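Local coordinates for protein putative peptidase M23 (Pseudomonas aeruginosa PAO1, PDB 2HSI) that is of unknown function but binds a zinc ion and is probably a metalloendopeptidase of the M23 family, at residues K194-G199 with V216-G221; P59-R64 with G147-L152; A198-L203 with G237-R242. All coordinates share one frame; numbering follows the deposited sequence.

Contact 1 of 3, residues K194-G199 with V216-G221; sequences KAPAAG and VDHGQG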
loop_
_atom_site.group_PDB
_atom_site.type_symbol
_atom_site.label_atom_id
_atom_site.label_comp_id
_atom_site.label_asym_id
_atom_site.label_seq_id
_atom_site.Cartn_x
_atom_site.Cartn_y
_atom_site.Cartn_z
ATOM N N LYS A 194 13.203 -2.415 -6.563
ATOM C CA LYS A 194 12.775 -1.281 -7.376
ATOM C C LYS A 194 11.395 -0.755 -6.975
ATOM O O LYS A 194 10.530 -1.531 -6.579
ATOM C CB LYS A 194 12.848 -1.628 -8.862
ATOM C CG LYS A 194 14.282 -1.849 -9.370
ATOM C CD LYS A 194 14.326 -2.776 -10.574
ATOM C CE LYS A 194 14.218 -4.239 -10.152
ATOM N NZ LYS A 194 14.189 -5.165 -11.317
ATOM N N ALA A 195 11.218 0.567 -7.046
ATOM C CA ALA A 195 9.923 1.204 -6.754
ATOM C C ALA A 195 8.845 0.675 -7.699
ATOM O O ALA A 195 8.996 0.755 -8.922
ATOM C CB ALA A 195 10.033 2.709 -6.867
ATOM N N PRO A 196 7.770 0.090 -7.138
ATOM C CA PRO A 196 6.647 -0.450 -7.932
ATOM C C PRO A 196 5.868 0.623 -8.703
ATOM O O PRO A 196 5.251 0.313 -9.733
ATOM C CB PRO A 196 5.741 -1.092 -6.864
ATOM C CG PRO A 196 6.619 -1.317 -5.679
ATOM C CD PRO A 196 7.573 -0.148 -5.694
ATOM N N ALA A 197 5.884 1.849 -8.176
ATOM C CA ALA A 197 5.354 3.058 -8.818
ATOM C C ALA A 197 6.209 4.209 -8.331
ATOM O O ALA A 197 6.970 4.045 -7.373
ATOM C CB ALA A 197 3.895 3.300 -8.406
ATOM N N ALA A 198 6.056 5.389 -8.936
ATOM C CA ALA A 198 6.773 6.580 -8.454
ATOM C C ALA A 198 6.283 6.968 -7.066
ATOM O O ALA A 198 5.178 6.610 -6.665
ATOM C CB ALA A 198 6.616 7.751 -9.416
ATOM N N GLY A 199 7.110 7.685 -6.322
ATOM C CA GLY A 199 6.706 8.117 -4.987
ATOM C C GLY A 199 7.787 8.811 -4.206
ATOM O O GLY A 199 8.931 8.899 -4.654
ATOM N N VAL A 216 7.556 4.133 0.802
ATOM C CA VAL A 216 7.389 4.981 -0.383
ATOM C C VAL A 216 5.915 5.378 -0.576
ATOM O O VAL A 216 5.030 4.519 -0.757
ATOM C CB VAL A 216 7.907 4.289 -1.669
ATOM C CG1 VAL A 216 7.715 5.190 -2.882
ATOM C CG2 VAL A 216 9.376 3.910 -1.531
ATOM N N ASP A 217 5.667 6.680 -0.523
ATOM C CA ASP A 217 4.319 7.218 -0.670
ATOM C C ASP A 217 4.006 7.457 -2.155
ATOM O O ASP A 217 4.509 8.395 -2.753
ATOM C CB ASP A 217 4.189 8.494 0.177
ATOM C CG ASP A 217 2.850 9.202 0.013
ATOM O OD1 ASP A 217 1.865 8.552 -0.369
ATOM O OD2 ASP A 217 2.785 10.426 0.285
ATOM N N HIS A 218 3.162 6.610 -2.740
ATOM C CA HIS A 218 2.749 6.805 -4.136
ATOM C C HIS A 218 1.698 7.905 -4.296
ATOM O O HIS A 218 1.409 8.309 -5.409
ATOM C CB HIS A 218 2.277 5.490 -4.782
ATOM C CG HIS A 218 3.212 4.343 -4.552
ATOM N ND1 HIS A 218 4.502 4.327 -5.035
ATOM C CD2 HIS A 218 3.050 3.182 -3.875
ATOM C CE1 HIS A 218 5.099 3.209 -4.657
ATOM N NE2 HIS A 218 4.234 2.492 -3.963
ATOM N N GLY A 219 1.123 8.356 -3.181
ATOM C CA GLY A 219 0.141 9.436 -3.165
ATOM C C GLY A 219 -1.214 8.975 -2.648
ATOM O O GLY A 219 -1.632 7.847 -2.905
ATOM N N GLN A 220 -1.889 9.855 -1.911
ATOM C CA GLN A 220 -3.254 9.620 -1.402
ATOM C C GLN A 220 -3.405 8.292 -0.654
ATOM O O GLN A 220 -4.326 7.512 -0.907
ATOM C CB GLN A 220 -4.316 9.773 -2.512
ATOM C CG GLN A 220 -4.433 11.190 -3.069
ATOM C CD GLN A 220 -5.685 11.411 -3.896
ATOM O OE1 GLN A 220 -6.724 10.788 -3.673
ATOM N NE2 GLN A 220 -5.597 12.336 -4.843
ATOM N N GLY A 221 -2.471 8.061 0.256
ATOM C CA GLY A 221 -2.482 6.894 1.126
ATOM C C GLY A 221 -2.023 5.586 0.515
ATOM O O GLY A 221 -1.951 4.574 1.216
HETATM O O HOH W 1 2.994 7.898 -7.633
#
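The imidazole of His218 is clasped by the chain at Ala197 and Ala198. Its chi1 of -48° sets CG anti to the carbonyl carbon, beside the backbone N. ND1 of His218 donates to Ala198 O over 2.9 Å. The N-H...O angle is 163°, and the acceptor lies in the plane of the ring, although the donor stands 51° above the plane of the carbonyl it meets. The methyl of Ala197 covers one face, CB lying 4.0 Å from the centroid of the His218 ring in a CH-pi contact, while Val216 O lies over the centre of the opposite face, 3.8 Å above it. With NE2 of His218 bonded to Ser224 OG, both ring nitrogens are engaged and rotation of the ring is restricted. A water donates to both carbonyls, 2.7 Å from Ala198 O and 2.8 Å from His218 O, so Ala198 O is gripped twice. This is the point in the M23 sheet where strand 199-207 begins beside its antiparallel neighbour 213-219, and where the latter chain is interrupted by a classic beta bulge, His218 and Gly219 both facing Phe222. Asp217 OD1 accepts from Gly219 N in an Asx turn, and its OD2 bonds Ser145 OG, so the carboxylate is held on both oxygens. Gly199 passes close over the strand: its CA comes to 3.1 Å from Asp217 O and to 3.7 Å from Val216 CG1, the branch anti to the backbone N. Pro196 packs on Ser224 and Phe226 of strand 222-229, and its CD approaches His218 CE1 obliquely.

Contact 2 of 3, residues P59-R64 with G147-L152; sequences PVLVVR and GLPSNL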
loop_
_atom_site.group_PDB
_atom_site.type_symbol
_atom_site.label_atom_id
_atom_site.label_comp_id
_atom_site.label_asym_id
_atom_site.label_seq_id
_atom_site.Cartn_x
_atom_site.Cartn_y
_atom_site.Cartn_z
ATOM N N PRO A 59 -9.012 8.717 5.077
ATOM C CA PRO A 59 -9.093 9.216 3.695
ATOM C C PRO A 59 -8.653 8.173 2.669
ATOM O O PRO A 59 -7.706 7.414 2.914
ATOM C CB PRO A 59 -8.161 10.443 3.708
ATOM C CG PRO A 59 -7.230 10.206 4.828
ATOM C CD PRO A 59 -8.027 9.475 5.871
ATOM N N VAL A 60 -9.350 8.148 1.532
ATOM C CA VAL A 60 -9.225 7.111 0.521
ATOM C C VAL A 60 -8.769 7.701 -0.825
ATOM O O VAL A 60 -9.144 8.823 -1.164
ATOM C CB VAL A 60 -10.599 6.379 0.360
ATOM C CG1 VAL A 60 -10.667 5.530 -0.884
ATOM C CG2 VAL A 60 -10.892 5.553 1.591
ATOM N N LEU A 61 -7.960 6.933 -1.560
ATOM C CA LEU A 61 -7.494 7.265 -2.923
ATOM C C LEU A 61 -8.652 7.462 -3.908
ATOM O O LEU A 61 -9.504 6.578 -4.087
ATOM C CB LEU A 61 -6.555 6.168 -3.440
ATOM C CG LEU A 61 -6.109 6.143 -4.914
ATOM C CD1 LEU A 61 -5.358 7.405 -5.249
ATOM C CD2 LEU A 61 -5.247 4.923 -5.202
ATOM N N VAL A 62 -8.665 8.632 -4.535
ATOM C CA VAL A 62 -9.704 9.009 -5.491
ATOM C C VAL A 62 -9.049 9.372 -6.826
ATOM O O VAL A 62 -8.159 10.227 -6.884
ATOM C CB VAL A 62 -10.571 10.186 -4.950
ATOM C CG1 VAL A 62 -11.536 10.693 -6.010
ATOM C CG2 VAL A 62 -11.343 9.783 -3.686
ATOM N N VAL A 63 -9.470 8.702 -7.893
ATOM C CA VAL A 63 -8.908 8.927 -9.231
ATOM C C VAL A 63 -10.036 8.936 -10.260
ATOM O O VAL A 63 -11.104 8.381 -10.014
ATOM C CB VAL A 63 -7.845 7.845 -9.634
ATOM C CG1 VAL A 63 -6.652 7.834 -8.679
ATOM C CG2 VAL A 63 -8.451 6.438 -9.726
ATOM N N ARG A 64 -9.809 9.583 -11.400
ATOM C CA ARG A 64 -10.703 9.415 -12.543
ATOM C C ARG A 64 -10.431 8.060 -13.201
ATOM O O ARG A 64 -9.280 7.675 -13.383
ATOM C CB ARG A 64 -10.533 10.543 -13.557
ATOM C CG ARG A 64 -11.189 11.860 -13.162
ATOM C CD ARG A 64 -11.206 12.816 -14.355
ATOM N NE ARG A 64 -11.631 14.165 -14.004
ATOM C CZ ARG A 64 -12.900 14.565 -13.928
ATOM N NH1 ARG A 64 -13.896 13.713 -14.165
ATOM N NH2 ARG A 64 -13.179 15.819 -13.602
ATOM N N GLY A 147 -1.189 14.011 -4.124
ATOM C CA GLY A 147 -0.888 13.605 -5.491
ATOM C C GLY A 147 -1.477 12.285 -5.957
ATOM O O GLY A 147 -1.732 11.373 -5.167
ATOM N N LEU A 148 -1.678 12.191 -7.263
ATOM C CA LEU A 148 -2.190 10.984 -7.901
ATOM C C LEU A 148 -1.029 10.041 -8.202
ATOM O O LEU A 148 0.009 10.482 -8.716
ATOM C CB LEU A 148 -2.940 11.336 -9.198
ATOM C CG LEU A 148 -4.211 12.210 -9.108
ATOM C CD1 LEU A 148 -4.535 12.872 -10.448
ATOM C CD2 LEU A 148 -5.416 11.430 -8.603
ATOM N N PRO A 149 -1.197 8.743 -7.881
ATOM C CA PRO A 149 -0.255 7.700 -8.241
ATOM C C PRO A 149 0.081 7.670 -9.732
ATOM O O PRO A 149 -0.797 7.875 -10.598
ATOM C CB PRO A 149 -0.984 6.421 -7.841
ATOM C CG PRO A 149 -1.814 6.847 -6.686
ATOM C CD PRO A 149 -2.326 8.190 -7.117
ATOM N N SER A 150 1.354 7.421 -10.009
ATOM C CA SER A 150 1.859 7.331 -11.384
ATOM C C SER A 150 1.238 6.155 -12.133
ATOM O O SER A 150 0.930 6.256 -13.321
ATOM C CB SER A 150 3.391 7.230 -11.390
ATOM O OG SER A 150 3.849 5.918 -11.051
ATOM N N ASN A 151 1.047 5.049 -11.420
ATOM C CA ASN A 151 0.414 3.846 -11.959
ATOM C C ASN A 151 -0.247 3.070 -10.844
ATOM O O ASN A 151 0.297 2.984 -9.733
ATOM C CB ASN A 151 1.430 2.954 -12.696
ATOM C CG ASN A 151 2.726 2.758 -11.917
ATOM O OD1 ASN A 151 3.437 3.719 -11.618
ATOM N ND2 ASN A 151 3.055 1.515 -11.619
ATOM N N LEU A 152 -1.424 2.515 -11.126
ATOM C CA LEU A 152 -2.137 1.730 -10.125
ATOM C C LEU A 152 -1.808 0.260 -10.258
ATOM O O LEU A 152 -1.791 -0.464 -9.262
ATOM C CB LEU A 152 -3.648 1.956 -10.198
ATOM C CG LEU A 152 -4.215 3.359 -9.964
ATOM C CD1 LEU A 152 -5.739 3.299 -10.072
ATOM C CD2 LEU A 152 -3.790 3.946 -8.628
#
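Leu61 carries CG anti to its backbone N (chi1 170°), and a chi2 of 61° then puts CD1 against the ring of Pro149. Val63, with chi1 of -61°, sets CG1 beside its backbone N, where it meets Leu148, and CG2 in the crowded position between N and the carbonyl carbon, where it faces Leu152. Leu61 thus forks over the loop: CD1 lies 3.6 Å from Pro149 CD, and CD2 lies 3.8 Å from Leu152 CD2, the leucine sliding past each partner in the opposite direction. Leu148 CD2 lies 3.8 Å from Val63 CG1, the two chains meeting at a slant, and also rests 3.5 Å from Val62 O. Val63 and Leu152 instead reach toward each other tip to tip, with CG2 of the valine 4.2 Å from CD1 of the leucine, a looser touch. Leu61 and Val63 alternate with Val62 along strand 58-64, which belongs to the antiparallel sheet of the M23 N-terminal domain, a domain of the E-set type. Their side chains head for the 147-152 loop, whereas that of Val62 turns away, onto Ala53 and Trp70 of the flanking strands. No hydrogen bond joins the two segments. Leu61 and Val63 bond through their backbones to Val73 and Ile71 of strand 70-75, while Val62 N is taken by Gln220 OE1, and the loop adds a hydrophobic patch from one side. Even the nearest alpha carbons, of Val63 and Leu148, stand 7.2 Å apart, so the gap is bridged by side chains. Leu152 is also covered by Ile27 and Leu31 of helix 26-31, while Leu148 is exposed at the margin.

Contact 3 of 3, residues A198-L203 with G237-R242; sequences AGKVIL and GQQVPR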
loop_
_atom_site.group_PDB
_atom_site.type_symbol
_atom_site.label_atom_id
_atom_site.label_comp_id
_atom_site.label_asym_id
_atom_site.label_seq_id
_atom_site.Cartn_x
_atom_site.Cartn_y
_atom_site.Cartn_z
ATOM N N ALA A 198 6.056 5.389 -8.936
ATOM C CA ALA A 198 6.773 6.580 -8.454
ATOM C C ALA A 198 6.283 6.968 -7.066
ATOM O O ALA A 198 5.178 6.610 -6.665
ATOM C CB ALA A 198 6.616 7.751 -9.416
ATOM N N GLY A 199 7.110 7.685 -6.322
ATOM C CA GLY A 199 6.706 8.117 -4.987
ATOM C C GLY A 199 7.787 8.811 -4.206
ATOM O O GLY A 199 8.931 8.899 -4.654
ATOM N N LYS A 200 7.415 9.308 -3.030
ATOM C CA LYS A 200 8.347 9.987 -2.150
ATOM C C LYS A 200 8.669 9.072 -0.962
ATOM O O LYS A 200 7.766 8.451 -0.389
ATOM C CB LYS A 200 7.744 11.321 -1.682
ATOM C CG LYS A 200 8.665 12.158 -0.794
ATOM C CD LYS A 200 7.971 13.430 -0.307
ATOM C CE LYS A 200 7.717 14.402 -1.449
ATOM N NZ LYS A 200 7.552 15.795 -0.967
ATOM N N VAL A 201 9.956 8.972 -0.621
ATOM C CA VAL A 201 10.398 8.235 0.571
ATOM C C VAL A 201 9.958 9.022 1.810
ATOM O O VAL A 201 10.443 10.122 2.054
ATOM C CB VAL A 201 11.929 7.998 0.568
ATOM C CG1 VAL A 201 12.351 7.169 1.784
ATOM C CG2 VAL A 201 12.362 7.301 -0.732
ATOM N N ILE A 202 8.995 8.476 2.549
ATOM C CA ILE A 202 8.430 9.171 3.707
ATOM C C ILE A 202 8.883 8.580 5.047
ATOM O O ILE A 202 8.598 9.149 6.112
ATOM C CB ILE A 202 6.881 9.240 3.650
ATOM C CG1 ILE A 202 6.265 7.837 3.552
ATOM C CG2 ILE A 202 6.451 10.154 2.497
ATOM C CD1 ILE A 202 4.776 7.744 3.957
ATOM N N LEU A 203 9.594 7.455 4.990
ATOM C CA LEU A 203 10.140 6.837 6.217
ATOM C C LEU A 203 11.291 5.872 5.940
ATOM O O LEU A 203 11.229 5.058 5.027
ATOM C CB LEU A 203 9.035 6.134 7.037
ATOM C CG LEU A 203 9.392 5.590 8.435
ATOM C CD1 LEU A 203 10.016 6.657 9.311
ATOM C CD2 LEU A 203 8.195 4.985 9.137
ATOM N N GLY A 237 12.584 11.809 2.082
ATOM C CA GLY A 237 12.050 12.904 1.274
ATOM C C GLY A 237 12.336 12.798 -0.219
ATOM O O GLY A 237 11.810 13.586 -1.014
ATOM N N GLN A 238 13.157 11.826 -0.604
ATOM C CA GLN A 238 13.559 11.668 -2.011
ATOM C C GLN A 238 12.406 11.220 -2.907
ATOM O O GLN A 238 11.654 10.304 -2.572
ATOM C CB GLN A 238 14.721 10.681 -2.148
ATOM C CG GLN A 238 15.282 10.555 -3.567
ATOM C CD GLN A 238 16.489 9.659 -3.656
ATOM O OE1 GLN A 238 17.142 9.371 -2.653
ATOM N NE2 GLN A 238 16.796 9.213 -4.862
ATOM N N GLN A 239 12.284 11.871 -4.056
ATOM C CA GLN A 239 11.268 11.502 -5.031
ATOM C C GLN A 239 11.873 10.538 -6.029
ATOM O O GLN A 239 12.862 10.852 -6.698
ATOM C CB GLN A 239 10.670 12.749 -5.689
ATOM C CG GLN A 239 10.070 13.718 -4.653
ATOM C CD GLN A 239 9.322 14.903 -5.252
ATOM O OE1 GLN A 239 8.625 14.776 -6.259
ATOM N NE2 GLN A 239 9.446 16.064 -4.608
ATOM N N VAL A 240 11.297 9.343 -6.089
ATOM C CA VAL A 240 11.840 8.252 -6.903
ATOM C C VAL A 240 10.876 7.900 -8.033
ATOM O O VAL A 240 9.668 7.965 -7.847
ATOM C CB VAL A 240 12.215 6.992 -6.040
ATOM C CG1 VAL A 240 13.277 7.344 -5.021
ATOM C CG2 VAL A 240 10.999 6.376 -5.352
ATOM N N PRO A 241 11.405 7.587 -9.233
ATOM C CA PRO A 241 10.504 7.148 -10.292
ATOM C C PRO A 241 10.098 5.685 -10.104
ATOM O O PRO A 241 10.765 4.947 -9.370
ATOM C CB PRO A 241 11.378 7.261 -11.544
ATOM C CG PRO A 241 12.761 6.976 -11.042
ATOM C CD PRO A 241 12.815 7.617 -9.679
ATOM N N ARG A 242 9.045 5.268 -10.801
ATOM C CA ARG A 242 8.745 3.842 -10.969
ATOM C C ARG A 242 9.996 3.129 -11.514
ATOM O O ARG A 242 10.573 3.553 -12.513
ATOM C CB ARG A 242 7.569 3.679 -11.922
ATOM C CG ARG A 242 7.213 2.263 -12.311
ATOM C CD ARG A 242 6.056 2.341 -13.297
ATOM N NE ARG A 242 5.639 1.038 -13.799
ATOM C CZ ARG A 242 4.669 0.852 -14.692
ATOM N NH1 ARG A 242 4.004 1.888 -15.201
ATOM N NH2 ARG A 242 4.361 -0.376 -15.079
#
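Lys200 lies against Gly237-Gln239. Its CB is 4.1 Å from Gln238 O. CG, anti to the backbone N, drops closer, 3.5 Å from Gly237 O, and CD stays near the same Gly237 oxygen at 3.9 Å. The chain then bends, chi3 of -68° turning CE to lie 4.0 Å from Gln239 NE2, and the two side chains cross on the sheet face they share. NZ ends 4.1 Å from that same Gln239 NE2, with no hydrogen bond between them. In the backbone, Gly199 and Val240 form a hydrogen-bonded pair: Val240 N to Gly199 O is 2.8 Å and almost linear (178°), and Gly199 N returns a bond to Val240 O of 3.0 Å. Lys200 and Gln239 make the adjoining non-hydrogen-bonded pair. This adds the short strand 239-240 antiparallel to strand 199-207 in the sheet of the M23 peptidase domain. Beyond the strand pairing, Val201 N bonds Gln238 O, and Gly237 N bonds Val201 O over 2.7 Å. On the other sheet face, Val240 and Val201 both pack on Val234. Arg242, extended from CG to NE, carries its guanidinium off to a salt bridge with Asp155. The pairing therefore rests on four main-chain bonds, and the lysine contributes its methylene groups, its ammonium making no salt bridge or hydrogen bond with this segment.

Overall arrangement
Contacts 1 and 3 share Ala198 and Gly199 and lie about 6 Å apart between centres: strand 199-207 pairs with 213-219 on one side and 239-240 on the other, Asp217 N lying 2.7 Å from Lys200 O in a probable hydrogen bond. Contact 2, its centre about 10 Å from that of contact 1 and 15 Å from that of contact 3, joins the N-terminal sheet to the same region. Its loop meets both, Ser150 OG being 3.1 Å from Ala198 N, and its strand meets contact 1 through Gln220 OE1, 3.0 Å from Val62 N. The zinc ion, held by His180, Asp184, His259 and His261, is not touched; the side chains of Pro196 and His261 are about 12 Å apart.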